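Long-range contacts in putative nucleotidyltransferase TM1012 (Thermotoga maritima, PDB 4HX0), which is a putative nucleotidyltransferase, related to aminoglycoside-2''-adenylyltransferases, and probably transfers nucleotidyl groups to a substrate not yet identified: residues Ala38-Pro43 / Leu133-Glu138; Gly33-Ala38 / His47-Gln52. All blocks are in the same frame, centred on the assembly; numbering follows the deposited sequence.

Contact 1 of 2, residues Ala38-Pro43 / Leu133-Glu138. With NA (sodium ion), chain C; BU1 (1,4-butanediol), chain T.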
loop_
_atom_site.group_PDB
_atom_site.type_symbol
_atom_site.label_atom_id
_atom_site.label_comp_id
_atom_site.label_asym_id
_atom_site.label_seq_id
_atom_site.Cartn_x
_atom_site.Cartn_y
_atom_site.Cartn_z
ATOM N N ALA A 38 -6.011 -8.316 -5.697
ATOM C CA ALA A 38 -7.171 -9.154 -5.463
ATOM C C ALA A 38 -8.488 -8.412 -5.741
ATOM O O ALA A 38 -9.372 -8.947 -6.423
ATOM C CB ALA A 38 -7.156 -9.725 -4.051
ATOM N N LEU A 39 -8.616 -7.192 -5.222
ATOM C CA LEU A 39 -9.816 -6.398 -5.451
ATOM C C LEU A 39 -10.020 -6.131 -6.931
ATOM O O LEU A 39 -11.133 -5.894 -7.380
ATOM C CB LEU A 39 -9.748 -5.079 -4.694
ATOM C CG LEU A 39 -9.839 -5.184 -3.165
ATOM C CD1 LEU A 39 -9.283 -3.906 -2.562
ATOM C CD2 LEU A 39 -11.263 -5.436 -2.702
ATOM N N GLN A 40 -8.940 -6.165 -7.689
ATOM C CA GLN A 40 -9.062 -5.893 -9.110
ATOM C C GLN A 40 -9.031 -7.183 -9.923
ATOM O O GLN A 40 -8.684 -7.168 -11.096
ATOM C CB GLN A 40 -7.978 -4.914 -9.535
ATOM C CG GLN A 40 -8.136 -3.556 -8.845
ATOM C CD GLN A 40 -7.091 -2.557 -9.263
ATOM O OE1 GLN A 40 -7.260 -1.848 -10.247
ATOM N NE2 GLN A 40 -6.021 -2.458 -8.488
ATOM N N GLY A 41 -9.368 -8.298 -9.277
ATOM C CA GLY A 41 -9.592 -9.563 -9.977
ATOM C C GLY A 41 -8.407 -10.480 -10.216
ATOM O O GLY A 41 -8.537 -11.514 -10.897
ATOM N N VAL A 42 -7.253 -10.127 -9.661
ATOM C CA VAL A 42 -6.076 -10.951 -9.828
ATOM C C VAL A 42 -6.088 -11.934 -8.670
ATOM O O VAL A 42 -6.139 -11.519 -7.510
ATOM C CB VAL A 42 -4.769 -10.124 -9.905
ATOM C CG1 VAL A 42 -3.573 -11.036 -10.168
ATOM C CG2 VAL A 42 -4.870 -9.105 -11.028
ATOM N N PRO A 43 -6.115 -13.239 -8.978
ATOM C CA PRO A 43 -6.267 -14.203 -7.892
ATOM C C PRO A 43 -4.942 -14.320 -7.150
ATOM O O PRO A 43 -4.017 -14.987 -7.606
ATOM C CB PRO A 43 -6.640 -15.500 -8.623
ATOM C CG PRO A 43 -5.974 -15.375 -9.959
ATOM C CD PRO A 43 -5.903 -13.901 -10.283
ATOM N N LEU A 133 -5.006 1.562 -6.339
ATOM C CA LEU A 133 -4.214 1.970 -7.494
ATOM C C LEU A 133 -4.431 0.996 -8.622
ATOM O O LEU A 133 -4.553 -0.213 -8.393
ATOM C CB LEU A 133 -2.723 2.052 -7.162
ATOM C CG LEU A 133 -2.386 3.241 -6.276
ATOM C CD1 LEU A 133 -0.917 3.233 -5.934
ATOM C CD2 LEU A 133 -2.804 4.559 -6.927
ATOM N N SER A 134 -4.473 1.520 -9.846
ATOM C CA SER A 134 -4.729 0.687 -11.014
ATOM C C SER A 134 -3.787 -0.508 -11.064
ATOM O O SER A 134 -2.652 -0.429 -10.598
ATOM C CB SER A 134 -4.572 1.487 -12.298
ATOM O OG SER A 134 -3.212 1.833 -12.472
ATOM N N LEU A 135 -4.274 -1.604 -11.638
ATOM C CA LEU A 135 -3.458 -2.788 -11.854
ATOM C C LEU A 135 -2.225 -2.426 -12.652
ATOM O O LEU A 135 -1.131 -2.874 -12.351
ATOM C CB LEU A 135 -4.225 -3.844 -12.646
ATOM C CG LEU A 135 -5.211 -4.667 -11.845
ATOM C CD1 LEU A 135 -5.953 -5.586 -12.797
ATOM C CD2 LEU A 135 -4.470 -5.455 -10.757
ATOM N N GLU A 136 -2.388 -1.590 -13.668
ATOM C CA GLU A 136 -1.280 -1.196 -14.522
ATOM C C GLU A 136 -0.196 -0.537 -13.666
ATOM O O GLU A 136 1.006 -0.824 -13.777
ATOM C CB GLU A 136 -1.807 -0.255 -15.615
ATOM C CG GLU A 136 -2.696 -0.941 -16.655
ATOM C CD GLU A 136 -4.052 -1.421 -16.138
ATOM O OE1 GLU A 136 -4.604 -0.847 -15.156
ATOM O OE2 GLU A 136 -4.586 -2.383 -16.748
ATOM N N TYR A 137 -0.645 0.361 -12.792
ATOM C CA TYR A 137 0.307 1.060 -11.943
ATOM C C TYR A 137 0.972 0.101 -10.970
ATOM O O TYR A 137 2.193 0.185 -10.720
ATOM C CB TYR A 137 -0.360 2.186 -11.136
ATOM C CG TYR A 137 0.649 2.956 -10.333
ATOM C CD1 TYR A 137 1.316 4.056 -10.888
ATOM C CD2 TYR A 137 0.963 2.574 -9.031
ATOM C CE1 TYR A 137 2.260 4.760 -10.162
ATOM C CE2 TYR A 137 1.913 3.267 -8.306
ATOM C CZ TYR A 137 2.550 4.358 -8.873
ATOM O OH TYR A 137 3.488 5.033 -8.134
ATOM N N GLU A 138 0.164 -0.774 -10.391
ATOM C CA GLU A 138 0.619 -1.727 -9.371
ATOM C C GLU A 138 1.644 -2.686 -9.969
ATOM O O GLU A 138 2.681 -2.964 -9.380
ATOM C CB GLU A 138 -0.574 -2.529 -8.845
ATOM C CG GLU A 138 -1.456 -1.793 -7.855
ATOM C CD GLU A 138 -0.698 -1.455 -6.601
ATOM O OE1 GLU A 138 0.174 -2.248 -6.192
ATOM O OE2 GLU A 138 -0.974 -0.399 -6.027
HETATM NA NA NA C . -9.224 -11.774 -6.766
HETATM C C1 BU1 T . -3.083 -9.121 -15.896
HETATM C C2 BU1 T . -3.511 -8.341 -17.138
HETATM C C3 BU1 T . -2.912 -6.939 -17.143
HETATM C C4 BU1 T . -3.886 -5.920 -16.556
HETATM O O5 BU1 T . -3.861 -8.715 -14.759
HETATM O O6 BU1 T . -3.206 -4.676 -16.353
HETATM O O HOH W 1 -6.873 -1.238 -13.092
#

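Contact 2 of 2, residues Gly33-Ala38 / His47-Gln52. With NA (sodium ion), chain C; BU1 (1,4-butanediol), chain L.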
loop_
_atom_site.group_PDB
_atom_site.type_symbol
_atom_site.label_atom_id
_atom_site.label_comp_id
_atom_site.label_asym_id
_atom_site.label_seq_id
_atom_site.Cartn_x
_atom_site.Cartn_y
_atom_site.Cartn_z
ATOM N N GLY A 33 -0.605 -3.101 -2.774
ATOM C CA GLY A 33 -0.144 -4.446 -2.464
ATOM C C GLY A 33 -1.137 -5.505 -2.909
ATOM O O GLY A 33 -1.955 -5.281 -3.808
ATOM N N SER A 34 -1.074 -6.657 -2.258
ATOM C CA SER A 34 -1.812 -7.830 -2.712
ATOM C C SER A 34 -3.316 -7.581 -2.729
ATOM O O SER A 34 -3.994 -7.963 -3.678
ATOM C CB SER A 34 -1.483 -9.051 -1.854
ATOM O OG SER A 34 -1.881 -8.826 -0.523
ATOM N N LEU A 35 -3.835 -6.920 -1.703
ATOM C CA LEU A 35 -5.273 -6.703 -1.649
ATOM C C LEU A 35 -5.772 -5.873 -2.844
ATOM O O LEU A 35 -6.845 -6.134 -3.361
ATOM C CB LEU A 35 -5.709 -6.091 -0.304
ATOM C CG LEU A 35 -7.224 -5.814 -0.165
ATOM C CD1 LEU A 35 -8.028 -7.093 -0.321
ATOM C CD2 LEU A 35 -7.476 -5.166 1.197
ATOM N N SER A 36 -4.962 -4.922 -3.314
ATOM C CA SER A 36 -5.344 -4.137 -4.490
ATOM C C SER A 36 -5.422 -5.046 -5.718
ATOM O O SER A 36 -6.354 -4.922 -6.503
ATOM C CB SER A 36 -4.355 -3.006 -4.765
ATOM O OG SER A 36 -4.730 -2.311 -5.946
ATOM N N PHE A 37 -4.449 -5.946 -5.880
ATOM C CA PHE A 37 -4.497 -6.932 -6.987
ATOM C C PHE A 37 -5.749 -7.788 -6.902
ATOM O O PHE A 37 -6.464 -7.954 -7.912
ATOM C CB PHE A 37 -3.261 -7.819 -6.960
ATOM C CG PHE A 37 -2.010 -7.137 -7.442
ATOM C CD1 PHE A 37 -1.806 -6.908 -8.800
ATOM C CD2 PHE A 37 -1.039 -6.726 -6.548
ATOM C CE1 PHE A 37 -0.649 -6.279 -9.243
ATOM C CE2 PHE A 37 0.121 -6.105 -6.993
ATOM C CZ PHE A 37 0.314 -5.886 -8.341
ATOM N N ALA A 38 -6.011 -8.316 -5.697
ATOM C CA ALA A 38 -7.171 -9.154 -5.463
ATOM C C ALA A 38 -8.488 -8.412 -5.741
ATOM O O ALA A 38 -9.372 -8.947 -6.423
ATOM C CB ALA A 38 -7.156 -9.725 -4.051
ATOM N N HIS A 47 -2.216 -11.194 2.727
ATOM C CA HIS A 47 -1.633 -11.555 4.010
ATOM C C HIS A 47 -1.607 -10.401 4.965
ATOM O O HIS A 47 -1.523 -10.582 6.204
ATOM C CB HIS A 47 -0.228 -12.106 3.808
ATOM C CG HIS A 47 -0.180 -13.324 2.922
ATOM N ND1 HIS A 47 -0.823 -14.464 3.228
ATOM C CD2 HIS A 47 0.457 -13.552 1.707
ATOM C CE1 HIS A 47 -0.607 -15.374 2.261
ATOM N NE2 HIS A 47 0.178 -14.812 1.330
ATOM N N ASP A 48 -1.673 -9.203 4.404
ATOM C CA ASP A 48 -1.789 -7.978 5.168
ATOM C C ASP A 48 -2.394 -6.952 4.238
ATOM O O ASP A 48 -2.613 -7.225 3.052
ATOM C CB ASP A 48 -0.425 -7.515 5.672
ATOM C CG ASP A 48 0.596 -7.426 4.568
ATOM O OD1 ASP A 48 0.185 -7.372 3.390
ATOM O OD2 ASP A 48 1.809 -7.424 4.865
ATOM N N ILE A 49 -2.677 -5.779 4.775
ATOM C CA ILE A 49 -3.387 -4.772 4.006
ATOM C C ILE A 49 -2.444 -3.584 3.934
ATOM O O ILE A 49 -1.903 -3.150 4.952
ATOM C CB ILE A 49 -4.705 -4.386 4.678
ATOM C CG1 ILE A 49 -5.671 -5.590 4.716
ATOM C CG2 ILE A 49 -5.332 -3.180 3.984
ATOM C CD1 ILE A 49 -6.960 -5.289 5.459
ATOM N N ASP A 50 -2.210 -3.100 2.724
ATOM C CA ASP A 50 -1.318 -1.971 2.504
ATOM C C ASP A 50 -2.163 -0.806 2.102
ATOM O O ASP A 50 -2.945 -0.904 1.172
ATOM C CB ASP A 50 -0.352 -2.268 1.368
ATOM C CG ASP A 50 0.560 -3.398 1.683
ATOM O OD1 ASP A 50 0.978 -3.501 2.845
ATOM O OD2 ASP A 50 0.847 -4.207 0.787
ATOM N N ILE A 51 -2.006 0.295 2.815
ATOM C CA ILE A 51 -2.705 1.505 2.480
ATOM C C ILE A 51 -1.638 2.503 2.091
ATOM O O ILE A 51 -0.713 2.771 2.846
ATOM C CB ILE A 51 -3.543 2.044 3.659
ATOM C CG1 ILE A 51 -4.586 1.014 4.137
ATOM C CG2 ILE A 51 -4.204 3.372 3.288
ATOM C CD1 ILE A 51 -5.527 0.509 3.060
ATOM N N GLN A 52 -1.749 3.023 0.884
ATOM C CA GLN A 52 -0.859 4.058 0.468
ATOM C C GLN A 52 -1.659 5.356 0.442
ATOM O O GLN A 52 -2.852 5.378 0.119
ATOM C CB GLN A 52 -0.286 3.725 -0.903
ATOM C CG GLN A 52 0.590 4.804 -1.491
ATOM C CD GLN A 52 1.327 4.316 -2.717
ATOM O OE1 GLN A 52 1.304 3.126 -3.023
ATOM N NE2 GLN A 52 1.993 5.232 -3.420
HETATM NA NA NA C . -9.224 -11.774 -6.766
HETATM C C1 BU1 L . 2.315 -7.527 -1.611
HETATM C C2 BU1 L . 1.514 -7.602 -0.315
HETATM C C3 BU1 L . 2.055 -8.707 0.586
HETATM C C4 BU1 L . 1.081 -9.867 0.713
HETATM O O5 BU1 L . 3.500 -8.312 -1.507
HETATM O O6 BU1 L . -0.074 -9.455 1.447
HETATM O O HOH W 2 -2.980 -4.642 0.634
#

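Contact 1 of 2, residues Ala38-Pro43 / Leu133-Glu138
Q40 and V42, on the turn that follows helix 33-39, reach across to the start of helix 135-159. At A38 the carbonyl O binds a sodium ion (2.9 Å) and also accepts from G41 N. The side chain of Q40 runs fully extended beyond CG (chi2 -179°), which carries its amide to the carbonyl of L133, the last residue of strand 128-133. NE2 donates to L133 O at 2.7 Å with an N-H...O angle of 150°, arriving 26° out of the carbonyl plane; it also donates to S36 O. The other amide atom, OE1, faces L135 N at 3.3 Å, but that direct bond is weak. A water 2.9 Å from OE1 supplements it, donating to OE1 and, in the conformer given, to E136 OE1, and accepting from L135 N at 3.0 Å. Nearer the backbone, Q40 CB rests on L135 CG at 3.6 Å. G41, with positive phi, is the C-prime residue of the Schellman motif ending helix 33-39. Beyond it, V42 CG2 lies 3.7 Å from L135 CD2, the two side chains overlapping while running oppositely. S134 caps helix 135-159, its OG accepting from Y137 N. One primary amide thus binds a strand-end carbonyl directly and a first-turn N-H weakly, mainly through the water; these partners favour the modelled orientation of the amide, and the leucine beside it adds an apolar flank to an otherwise polar junction.

Contact 2 of 2, residues Gly33-Ala38 / His47-Gln52
This is a buried helix-on-sheet contact: the start of helix 33-39 crosses strand 49-53, from the central mixed sheet, almost at right angles, the axes of the short segments 33-38 and 49-52 making 93° and passing 6.6 Å apart. G33 and D50 meet most closely, D50 OD2 lying 3.4 Å from G33 CA. L35 takes the apolar side: with CG anti to the backbone N (chi1 179°), it packs flank to flank with I49, their directions parallel, its CD2 4.0 Å from I49 CG1. Helix 9-22 packs against both residues. No direct hydrogen bond joins the segments, although a water accepts from D50 N at 2.7 Å and, weakly, from L35 N. The polar side is bridged by 1,4-butanediol. In the conformer given for S34, OG donates to diol O6 at 2.7 Å; O6 also accepts from H47 N at 3.0 Å and donates to D48 OD1 at 2.9 Å. S34 N is buried without a partner in the model. D50, separated from D48 by I49, only packs its OD2 near diol C2. The G33-S34 pair facing an Asp-x-Asp strand fits the signature of the polymerase-beta-like nucleotidyltransferases, where such aspartates generally hold the catalytic metals.

Contacts 1 and 2 use successive parts of helix 33-39, share A38, and have centres 9 Å apart. Contact 2 holds the helix start against the aspartate-bearing strand, whereas contact 1 ties the turn after its end to helix 135-159. They are joined directly: V42 N lies 2.9 Å from F37 O, a probable hydrogen bond that belongs to the helix ending, and E138 CB packs 3.5 Å from F37 CZ. Each borders a different 1,4-butanediol, the one at contact 2 occupying the probable active-site cleft and the one at contact 1 bonded to E136 OE2 (2.7 Å). The sodium on A38, 15.4 Å from D50 CG at the other end of the helix, is probably not a catalytic metal.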